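Local coordinates for aminotransferase, class V family protein (Trichomonas vaginalis, PDB 5F8V), which probably catalyses the pyridoxal-phosphate-dependent, reversible transfer of an amino group between O-phospho-L-serine and 2-oxoglutarate in serine biosynthesis, at residues H93-S105 / S145-I159. Sequence-based numbering, arbitrary orientation.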
# COMPACT_ATOMS: atom_id res chain seq x y z
N HIS A 93 8.53 -15.67 -23.95
CA HIS A 93 9.89 -16.22 -23.82
C HIS A 93 9.88 -17.50 -22.98
O HIS A 93 9.00 -17.70 -22.14
CB HIS A 93 10.84 -15.19 -23.21
CG HIS A 93 11.01 -13.97 -24.06
ND1 HIS A 93 10.24 -12.84 -23.91
CD2 HIS A 93 11.87 -13.71 -25.08
CE1 HIS A 93 10.61 -11.94 -24.80
NE2 HIS A 93 11.59 -12.44 -25.53
N LYS A 94 10.86 -18.36 -23.21
CA LYS A 94 10.94 -19.66 -22.55
C LYS A 94 11.88 -19.67 -21.34
O LYS A 94 12.02 -20.70 -20.67
CB LYS A 94 11.36 -20.74 -23.56
CG LYS A 94 10.45 -20.87 -24.78
CD LYS A 94 9.00 -21.12 -24.40
CE LYS A 94 8.11 -21.45 -25.60
NZ LYS A 94 7.49 -20.23 -26.20
N ALA A 95 12.51 -18.53 -21.04
CA ALA A 95 13.44 -18.43 -19.92
C ALA A 95 13.47 -17.05 -19.28
O ALA A 95 13.09 -16.06 -19.90
CB ALA A 95 14.85 -18.83 -20.37
N VAL A 96 13.90 -17.02 -18.01
CA VAL A 96 14.21 -15.78 -17.31
C VAL A 96 15.51 -15.95 -16.53
O VAL A 96 15.76 -17.02 -15.96
CB VAL A 96 13.08 -15.34 -16.34
CG1 VAL A 96 11.87 -14.86 -17.12
CG2 VAL A 96 12.72 -16.45 -15.35
N ASP A 97 16.32 -14.89 -16.50
CA ASP A 97 17.61 -14.90 -15.80
C ASP A 97 17.57 -14.03 -14.54
O ASP A 97 17.17 -12.85 -14.59
CB ASP A 97 18.73 -14.48 -16.75
CG ASP A 97 19.21 -15.62 -17.68
OD1 ASP A 97 19.02 -16.81 -17.35
OD2 ASP A 97 19.78 -15.34 -18.75
N TYR A 98 18.00 -14.63 -13.43
CA TYR A 98 18.12 -13.96 -12.13
C TYR A 98 19.57 -14.07 -11.65
O TYR A 98 20.10 -15.17 -11.54
CB TYR A 98 17.18 -14.62 -11.11
CG TYR A 98 15.73 -14.20 -11.28
CD1 TYR A 98 15.19 -13.21 -10.47
CD2 TYR A 98 14.92 -14.76 -12.27
CE1 TYR A 98 13.88 -12.79 -10.63
CE2 TYR A 98 13.60 -14.34 -12.44
CZ TYR A 98 13.09 -13.36 -11.61
OH TYR A 98 11.80 -12.93 -11.74
N LEU A 99 20.21 -12.93 -11.41
CA LEU A 99 21.53 -12.91 -10.77
C LEU A 99 21.29 -12.66 -9.29
O LEU A 99 20.79 -11.59 -8.91
CB LEU A 99 22.44 -11.83 -11.36
CG LEU A 99 23.80 -11.64 -10.66
CD1 LEU A 99 24.75 -12.77 -10.98
CD2 LEU A 99 24.42 -10.30 -11.02
N CYS A 100 21.65 -13.63 -8.46
CA CYS A 100 21.43 -13.56 -7.02
C CYS A 100 22.73 -13.20 -6.31
O CYS A 100 23.61 -14.04 -6.15
CB CYS A 100 20.88 -14.90 -6.51
SG CYS A 100 19.32 -15.40 -7.30
N THR A 101 22.85 -11.94 -5.91
CA THR A 101 24.04 -11.46 -5.21
C THR A 101 23.86 -11.38 -3.69
O THR A 101 24.81 -11.12 -2.97
CB THR A 101 24.45 -10.07 -5.72
OG1 THR A 101 23.34 -9.17 -5.57
CG2 THR A 101 24.87 -10.14 -7.19
N GLY A 102 22.64 -11.59 -3.22
CA GLY A 102 22.34 -11.49 -1.79
C GLY A 102 20.92 -11.93 -1.51
O GLY A 102 20.30 -12.63 -2.31
N THR A 103 20.38 -11.48 -0.38
CA THR A 103 19.08 -11.95 0.11
C THR A 103 17.90 -11.51 -0.77
O THR A 103 17.03 -12.32 -1.03
CB THR A 103 18.86 -11.51 1.56
OG1 THR A 103 19.95 -11.98 2.36
CG2 THR A 103 17.56 -12.04 2.12
N TRP A 104 17.85 -10.26 -1.22
CA TRP A 104 16.65 -9.77 -1.92
C TRP A 104 16.54 -10.29 -3.35
O TRP A 104 15.44 -10.67 -3.78
CB TRP A 104 16.55 -8.25 -1.86
CG TRP A 104 16.39 -7.75 -0.45
CD1 TRP A 104 17.26 -6.99 0.25
CD2 TRP A 104 15.29 -8.02 0.43
NE1 TRP A 104 16.78 -6.75 1.51
CE2 TRP A 104 15.57 -7.37 1.65
CE3 TRP A 104 14.10 -8.75 0.30
CZ2 TRP A 104 14.70 -7.42 2.74
CZ3 TRP A 104 13.22 -8.81 1.40
CH2 TRP A 104 13.53 -8.15 2.60
N SER A 105 17.64 -10.30 -4.09
CA SER A 105 17.65 -10.91 -5.43
C SER A 105 17.30 -12.39 -5.36
O SER A 105 16.53 -12.88 -6.19
CB SER A 105 19.00 -10.73 -6.12
OG SER A 105 20.06 -11.16 -5.29
N SER A 145 20.70 -17.54 -20.23
CA SER A 145 19.76 -18.40 -20.94
C SER A 145 19.55 -17.89 -22.36
O SER A 145 19.65 -16.69 -22.62
CB SER A 145 18.42 -18.44 -20.21
OG SER A 145 18.58 -19.00 -18.92
N GLU A 146 19.24 -18.81 -23.27
CA GLU A 146 19.18 -18.50 -24.70
C GLU A 146 18.09 -17.49 -25.03
O GLU A 146 18.35 -16.46 -25.64
CB GLU A 146 18.98 -19.79 -25.53
CG GLU A 146 19.22 -19.62 -27.03
CD GLU A 146 18.67 -20.78 -27.84
OE1 GLU A 146 17.80 -20.55 -28.72
OE2 GLU A 146 19.11 -21.93 -27.61
N ASP A 147 16.87 -17.79 -24.60
CA ASP A 147 15.69 -16.98 -24.94
C ASP A 147 15.17 -16.28 -23.68
O ASP A 147 14.00 -16.40 -23.33
CB ASP A 147 14.62 -17.88 -25.58
CG ASP A 147 13.44 -17.09 -26.13
OD1 ASP A 147 13.65 -16.05 -26.79
OD2 ASP A 147 12.29 -17.51 -25.90
N ALA A 148 16.05 -15.54 -23.01
CA ALA A 148 15.72 -14.90 -21.73
C ALA A 148 14.84 -13.66 -21.92
O ALA A 148 15.16 -12.79 -22.72
CB ALA A 148 16.99 -14.55 -20.97
N ALA A 149 13.74 -13.61 -21.18
CA ALA A 149 12.81 -12.48 -21.24
C ALA A 149 13.42 -11.23 -20.61
O ALA A 149 13.10 -10.10 -21.02
CB ALA A 149 11.51 -12.84 -20.53
N TYR A 150 14.27 -11.44 -19.62
CA TYR A 150 14.95 -10.37 -18.93
C TYR A 150 16.11 -10.91 -18.09
O TYR A 150 16.24 -12.14 -17.91
CB TYR A 150 13.96 -9.57 -18.05
CG TYR A 150 13.14 -10.39 -17.06
CD1 TYR A 150 11.78 -10.63 -17.28
CD2 TYR A 150 13.70 -10.88 -15.88
CE1 TYR A 150 11.02 -11.37 -16.38
CE2 TYR A 150 12.95 -11.61 -14.97
CZ TYR A 150 11.61 -11.85 -15.22
OH TYR A 150 10.89 -12.57 -14.31
N PHE A 151 16.93 -9.99 -17.60
CA PHE A 151 18.01 -10.26 -16.66
C PHE A 151 17.66 -9.47 -15.39
O PHE A 151 17.71 -8.24 -15.39
CB PHE A 151 19.35 -9.79 -17.24
CG PHE A 151 20.53 -10.07 -16.35
CD1 PHE A 151 21.31 -11.20 -16.54
CD2 PHE A 151 20.87 -9.18 -15.33
CE1 PHE A 151 22.41 -11.45 -15.73
CE2 PHE A 151 21.96 -9.42 -14.51
CZ PHE A 151 22.73 -10.56 -14.71
N TYR A 152 17.29 -10.19 -14.34
CA TYR A 152 16.88 -9.57 -13.08
C TYR A 152 18.05 -9.50 -12.12
O TYR A 152 18.79 -10.48 -11.98
CB TYR A 152 15.73 -10.35 -12.44
CG TYR A 152 15.22 -9.75 -11.15
CD1 TYR A 152 15.92 -9.91 -9.95
CD2 TYR A 152 14.04 -9.00 -11.13
CE1 TYR A 152 15.47 -9.34 -8.78
CE2 TYR A 152 13.58 -8.44 -9.95
CZ TYR A 152 14.29 -8.62 -8.79
OH TYR A 152 13.84 -8.07 -7.63
N TYR A 153 18.20 -8.37 -11.43
CA TYR A 153 19.21 -8.24 -10.37
C TYR A 153 18.90 -7.11 -9.39
O TYR A 153 18.10 -6.23 -9.68
CB TYR A 153 20.61 -8.05 -10.95
CG TYR A 153 21.01 -6.63 -11.30
CD1 TYR A 153 20.57 -6.03 -12.47
CD2 TYR A 153 21.87 -5.91 -10.47
CE1 TYR A 153 20.95 -4.73 -12.80
CE2 TYR A 153 22.26 -4.62 -10.80
CZ TYR A 153 21.79 -4.03 -11.97
OH TYR A 153 22.19 -2.76 -12.29
N CYS A 154 19.57 -7.16 -8.25
CA CYS A 154 19.42 -6.18 -7.19
C CYS A 154 20.62 -5.24 -7.20
O CYS A 154 21.77 -5.67 -6.98
CB CYS A 154 19.33 -6.87 -5.84
SG CYS A 154 18.96 -5.73 -4.50
N ASP A 155 20.37 -3.97 -7.47
CA ASP A 155 21.45 -3.00 -7.58
C ASP A 155 22.17 -2.78 -6.25
O ASP A 155 23.38 -2.55 -6.25
CB ASP A 155 20.94 -1.68 -8.15
CG ASP A 155 22.02 -0.87 -8.81
OD1 ASP A 155 22.75 -1.42 -9.66
OD2 ASP A 155 22.16 0.32 -8.49
N ASN A 156 21.44 -2.85 -5.14
CA ASN A 156 22.04 -2.71 -3.81
C ASN A 156 21.47 -3.72 -2.81
O ASN A 156 20.31 -3.63 -2.42
CB ASN A 156 21.86 -1.27 -3.29
CG ASN A 156 22.53 -1.06 -1.95
OD1 ASN A 156 23.75 -1.02 -1.84
ND2 ASN A 156 21.72 -0.99 -0.90
N GLU A 157 22.29 -4.69 -2.41
CA GLU A 157 21.84 -5.69 -1.43
C GLU A 157 22.04 -5.14 -0.02
O GLU A 157 23.16 -4.90 0.42
CB GLU A 157 22.55 -7.04 -1.64
CG GLU A 157 22.03 -7.80 -2.85
CD GLU A 157 20.68 -8.48 -2.64
OE1 GLU A 157 20.12 -8.42 -1.52
OE2 GLU A 157 20.17 -9.11 -3.60
N THR A 158 20.92 -4.93 0.66
CA THR A 158 20.83 -4.18 1.91
C THR A 158 21.53 -4.92 3.08
O THR A 158 22.20 -4.29 3.91
CB THR A 158 19.33 -3.91 2.21
OG1 THR A 158 18.69 -3.47 1.01
CG2 THR A 158 19.12 -2.85 3.25
N ILE A 159 21.39 -6.24 3.12
CA ILE A 159 21.92 -7.05 4.22
C ILE A 159 23.41 -7.36 4.04
O ILE A 159 24.18 -7.36 5.01
CB ILE A 159 21.09 -8.35 4.40
CG1 ILE A 159 19.63 -7.99 4.71
CG2 ILE A 159 21.67 -9.23 5.50
CD1 ILE A 159 18.65 -9.12 4.49
O HOH W 1 19.15 -12.48 -19.39
O HOH W 2 21.63 -9.01 -7.87
O HOH W 3 23.93 -6.43 -5.30
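Two neighbouring parallel strands of the mixed sheet in this class-V aminotransferase, 95-98 and 150-154, meet here, and beyond them the start of helix 103-115 meets a glutamate. Tyr-152 N to Asp-97 O (2.7 Å) and Leu-99 N to Tyr-152 O (2.9 Å) hold the register beyond a beta bulge, where it slips by one because 148-151 spans one residue more than 95-97. On one face three tyrosines cluster, Tyr-150 and Tyr-152 packing on helix 78-89 and Tyr-98 on helix 103-115. CB of Tyr-152 lies over the ring of Tyr-98, while Tyr-150 turns its edge to that ring, planes 78° apart, and donates from its OH to Tyr-98 OH (2.8 Å). CG of Tyr-150 sits between its backbone N and carbonyl carbon (chi1 53°), which lays the side chain alongside Val-96, whose CG1 covers a face of its ring. On the other face the Asp-97 carboxylate takes Ser-145 with both oxygens: OG on OD1 (2.7 Å), backbone N on the syn lone pair of OD2 (2.8 Å). Asn-123 of the next strand also reaches OD1. Glu-157, bent at chi2 (-76°), brings its carboxylate to the helix start after Gly-102, the N-cap residue. OE1 accepts from Trp-104 N (2.9 Å), and OE2 from both Ser-105 N (2.8 Å) and Ser-105 OG (2.7 Å). Three donors thus grip this buried carboxylate and fix its rotation, and the helix N-terminus would probably favour its ionised form; one residue on, Thr-158 OG1 bonds to Ser-180 OG and to O3 of the cofactor-lysine adduct at position 202, so the grip lies beside the cofactor site.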